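Long-range contact in MdbA (Actinomyces oris, PDB 4Z7X), which acts as a thiol-disulfide oxidoreductase of the thioredoxin superfamily and probably forms disulfide bonds in exported proteins such as pilus subunits: residues A39-G44 against L94-L99. Residues are numbered along the deposited sequence; the frame is centred on the assembly and turned at random.
With 3CX ((2S)-3-(cyclohexylamino)-2-hydroxypropane-1-sulfonic acid), chain C.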
ATOM      1  N   ALA A  39       1.408   3.284 -10.622  1.00 10.59           N
ATOM      2  CA  ALA A  39       0.890   3.788  -9.352  1.00  9.99           C
ATOM      3  C   ALA A  39       1.408   3.083  -8.090  1.00  8.71           C
ATOM      4  O   ALA A  39       1.064   3.498  -6.998  1.00  9.58           O
ATOM      5  CB  ALA A  39      -0.637   3.867  -9.333  1.00 12.45           C
ATOM      6  N   SER A  40       2.256   2.062  -8.256  1.00  8.69           N
ATOM      7  CA  SER A  40       2.711   1.296  -7.106  1.00  9.11           C
ATOM      8  C   SER A  40       3.908   1.988  -6.447  1.00  8.72           C
ATOM      9  O   SER A  40       4.584   2.860  -7.042  1.00  9.60           O
ATOM     10  CB  SER A  40       3.103  -0.153  -7.486  1.00  9.81           C
ATOM     11  OG  SER A  40       4.197  -0.229  -8.410  1.00 11.32           O
ATOM     12  N   TRP A  41       4.208   1.556  -5.227  1.00  9.11           N
ATOM     13  CA  TRP A  41       5.463   1.898  -4.585  1.00 10.21           C
ATOM     14  C   TRP A  41       6.031   0.678  -3.919  1.00  9.08           C
ATOM     15  O   TRP A  41       5.292  -0.260  -3.617  1.00  9.36           O
ATOM     16  CB  TRP A  41       5.346   3.070  -3.636  1.00 10.60           C
ATOM     17  CG  TRP A  41       4.683   2.863  -2.350  1.00 11.21           C
ATOM     18  CD1 TRP A  41       5.315   2.709  -1.161  1.00 10.83           C
ATOM     19  CD2 TRP A  41       3.264   2.898  -2.046  1.00 10.41           C
ATOM     20  NE1 TRP A  41       4.401   2.649  -0.147  1.00 11.88           N
ATOM     21  CE2 TRP A  41       3.138   2.748  -0.663  1.00 11.22           C
ATOM     22  CE3 TRP A  41       2.102   2.984  -2.814  1.00  9.91           C
ATOM     23  CZ2 TRP A  41       1.901   2.743  -0.026  1.00 11.97           C
ATOM     24  CZ3 TRP A  41       0.867   2.965  -2.185  1.00 11.98           C
ATOM     25  CH2 TRP A  41       0.778   2.855  -0.807  1.00 12.88           C
ATOM     26  N   THR A  42       7.339   0.689  -3.671  1.00  9.72           N
ATOM     27  CA  THR A  42       8.015  -0.536  -3.288  1.00  9.94           C
ATOM     28  C   THR A  42       8.990  -0.372  -2.146  1.00 11.29           C
ATOM     29  O   THR A  42       9.481   0.727  -1.906  1.00 13.19           O
ATOM     30  CB  THR A  42       8.773  -1.206  -4.466  1.00 13.19           C
ATOM     31  OG1 THR A  42       9.908  -0.419  -4.825  1.00 16.06           O
ATOM     32  CG2 THR A  42       7.874  -1.354  -5.688  1.00 13.25           C
ATOM     33  N   TYR A  43       9.250  -1.516  -1.497  1.00 10.08           N
ATOM     34  CA  TYR A  43      10.209  -1.651  -0.414  1.00 13.06           C
ATOM     35  C   TYR A  43      11.111  -2.848  -0.701  1.00 12.64           C
ATOM     36  O   TYR A  43      10.622  -3.930  -0.970  1.00 12.36           O
ATOM     37  CB  TYR A  43       9.490  -1.883   0.942  1.00 10.60           C
ATOM     38  CG  TYR A  43       8.521  -0.769   1.317  1.00 11.84           C
ATOM     39  CD1 TYR A  43       8.914   0.286   2.128  1.00 12.86           C
ATOM     40  CD2 TYR A  43       7.222  -0.784   0.857  1.00 12.69           C
ATOM     41  CE1 TYR A  43       8.056   1.301   2.478  1.00 12.59           C
ATOM     42  CE2 TYR A  43       6.328   0.206   1.209  1.00 11.60           C
ATOM     43  CZ  TYR A  43       6.750   1.270   2.012  1.00 12.44           C
ATOM     44  OH  TYR A  43       5.826   2.263   2.322  1.00 13.93           O
ATOM     45  N   GLY A  44      12.423  -2.624  -0.632  1.00 14.02           N
ATOM     46  CA  GLY A  44      13.407  -3.694  -0.750  1.00 15.22           C
ATOM     47  C   GLY A  44      13.912  -4.109  -2.137  1.00 17.30           C
ATOM     48  O   GLY A  44      14.678  -5.066  -2.258  1.00 19.13           O
ATOM     49  N   LEU A  94       3.246  -2.245  -3.335  1.00  9.23           N
ATOM     50  CA  LEU A  94       1.882  -1.881  -2.945  1.00  8.65           C
ATOM     51  C   LEU A  94       1.230  -1.149  -4.091  1.00  8.63           C
ATOM     52  O   LEU A  94       1.783  -0.186  -4.580  1.00  9.75           O
ATOM     53  CB  LEU A  94       1.869  -1.022  -1.689  1.00 10.51           C
ATOM     54  CG  LEU A  94       2.388  -1.709  -0.420  1.00  9.89           C
ATOM     55  CD1 LEU A  94       2.385  -0.766   0.767  1.00 11.22           C
ATOM     56  CD2 LEU A  94       1.615  -2.945  -0.093  1.00 12.52           C
ATOM     57  N   HIS A  95       0.065  -1.655  -4.515  1.00  9.88           N
ATOM     58  CA  HIS A  95      -0.652  -1.137  -5.692  1.00 10.02           C
ATOM     59  C   HIS A  95      -2.030  -0.619  -5.267  1.00  9.88           C
ATOM     60  O   HIS A  95      -2.930  -1.416  -5.040  1.00 10.51           O
ATOM     61  CB  HIS A  95      -0.868  -2.220  -6.744  1.00 11.59           C
ATOM     62  CG  HIS A  95       0.368  -2.849  -7.293  1.00 11.52           C
ATOM     63  ND1 HIS A  95       0.799  -2.650  -8.595  1.00 11.09           N
ATOM     64  CD2 HIS A  95       1.241  -3.732  -6.738  1.00 12.74           C
ATOM     65  CE1 HIS A  95       1.884  -3.380  -8.812  1.00 12.04           C
ATOM     66  NE2 HIS A  95       2.163  -4.059  -7.709  1.00 12.23           N
ATOM     67  N   PRO A  96      -2.202   0.712  -5.177  1.00 10.55           N
ATOM     68  CA  PRO A  96      -3.463   1.270  -4.701  1.00 10.13           C
ATOM     69  C   PRO A  96      -4.479   1.366  -5.825  1.00 12.36           C
ATOM     70  O   PRO A  96      -4.117   1.579  -6.965  1.00 14.70           O
ATOM     71  CB  PRO A  96      -3.054   2.673  -4.248  1.00 12.61           C
ATOM     72  CG  PRO A  96      -1.978   3.044  -5.217  1.00 12.23           C
ATOM     73  CD  PRO A  96      -1.222   1.766  -5.464  1.00 11.50           C
ATOM     74  N   CYS A  97      -5.745   1.217  -5.477  1.00 11.35           N
ATOM     75  CA  CYS A  97      -6.841   1.577  -6.359  1.00 12.43           C
ATOM     76  C   CYS A  97      -8.061   2.073  -5.605  1.00 13.32           C
ATOM     77  O   CYS A  97      -8.081   2.102  -4.389  1.00 13.17           O
ATOM     78  CB  CYS A  97      -7.175   0.386  -7.272  1.00 16.15           C
ATOM     79  SG  CYS A  97      -8.004  -0.959  -6.412  1.00 17.93           S
ATOM     80  N   LYS A  98      -9.071   2.490  -6.352  1.00 13.24           N
ATOM     81  CA  LYS A  98     -10.313   2.991  -5.797  1.00 12.58           C
ATOM     82  C   LYS A  98     -11.477   2.159  -6.349  1.00 14.49           C
ATOM     83  O   LYS A  98     -12.511   2.702  -6.771  1.00 16.52           O
ATOM     84  CB  LYS A  98     -10.444   4.485  -6.132  1.00 16.73           C
ATOM     85  CG  LYS A  98     -11.551   5.247  -5.409  1.00 12.29           C
ATOM     86  CD  LYS A  98     -11.416   6.769  -5.592  1.00 15.95           C
ATOM     87  CE  LYS A  98     -12.655   7.514  -5.142  1.00 20.09           C
ATOM     88  NZ  LYS A  98     -12.627   8.975  -5.418  1.00 22.08           N
ATOM     89  N   LEU A  99     -11.323   0.842  -6.318  1.00 15.98           N
ATOM     90  CA  LEU A  99     -12.327  -0.049  -6.887  1.00 17.29           C
ATOM     91  C   LEU A  99     -13.723   0.186  -6.310  1.00 17.20           C
ATOM     92  O   LEU A  99     -14.702   0.144  -7.033  1.00 18.80           O
ATOM     93  CB  LEU A  99     -11.887  -1.493  -6.637  1.00 18.19           C
ATOM     94  CG  LEU A  99     -12.781  -2.580  -7.207  1.00 21.15           C
ATOM     95  CD1 LEU A  99     -12.829  -2.474  -8.734  1.00 24.57           C
ATOM     96  CD2 LEU A  99     -12.267  -3.935  -6.804  1.00 22.90           C
TER
HETATM   97  OAA 3CX C 501      17.403   0.039  -0.636  1.00 40.36           O
HETATM   98  OAB 3CX C 501      15.484  -1.409  -1.467  1.00 30.13           O
HETATM   99  OAC 3CX C 501      12.757   0.183  -1.340  1.00 22.90           O
HETATM  100  OAD 3CX C 501      16.216   0.338  -2.830  1.00 44.64           O
HETATM  101  CAE 3CX C 501       8.500   4.894   0.433  1.00 21.52           C
HETATM  102  CAF 3CX C 501       8.772   5.171  -1.022  1.00 22.25           C
HETATM  103  CAG 3CX C 501       9.715   4.588   1.300  1.00 23.03           C
HETATM  104  CAH 3CX C 501       9.753   4.141  -1.585  1.00 23.57           C
HETATM  105  CAI 3CX C 501      10.717   3.592   0.769  1.00 28.73           C
HETATM  106  CAJ 3CX C 501      12.935   2.488  -0.899  1.00 21.44           C
HETATM  107  CAK 3CX C 501      14.982   1.072  -0.812  1.00 22.78           C
HETATM  108  NAL 3CX C 501      11.559   2.580  -1.423  1.00 20.82           N
HETATM  109  CAM 3CX C 501      13.628   1.279  -1.509  1.00 22.81           C
HETATM  110  CAN 3CX C 501      10.420   3.155  -0.637  1.00 28.64           C
HETATM  111  SAO 3CX C 501      16.010  -0.068  -1.461  1.00 33.46           S
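W41 and L94 pair across the edge of the thioredoxin-fold sheet, where the short outermost strand 41-43 runs antiparallel to strand 91-96. They form a hydrogen-bonded pair: W41 N gives to L94 O at 3.1 Å, and L94 N returns to W41 O at 2.9 Å, nearly straight at 170°. Both side chains leave the same side of the sheet, on which F63 of strand 58-63 also touches them. L94 CB stands over the W41 indole, 3.9 Å from the centroid of the six-membered ring and almost exactly on its normal, a CH-pi contact. W41 CG sits between the backbone N and the carbonyl carbon (chi1 74°), and chi2 of 102° then turns a face of the indole onto L94 CB. L94 CD1 reaches W41 CZ2 at 3.6 Å and also meets the edge of the Y43 ring, while P96 CD lies near W41 CZ3; L116 of helix 103-118 packs on the indole too. An alanine in place of W41 would probably leave L94 CB and CD1 without their aromatic cover and Y43 OH without its indole donor, opening a gap between this strand and helix 103-118. On the sheet's other side, S40 CB rests over the face of the H95 imidazole, 3.7 Å from its centroid, while H95 NE2 is hydrogen-bonded to D60 and S40 OG to D38. Past the paired residues, T42, Y43 and G44 line the pocket of the bound cyclohexylamino sulfonic acid: G44 N hydrogen-bonds to its hydroxyl OAC, and the cyclohexyl ring lies by Y43 and W41. The Y43 hydroxyl, also hydrogen-bonded to S123 of that pocket, accepts from W41 NE1 at 2.9 Å, its oxygen only 2° out of the indole plane.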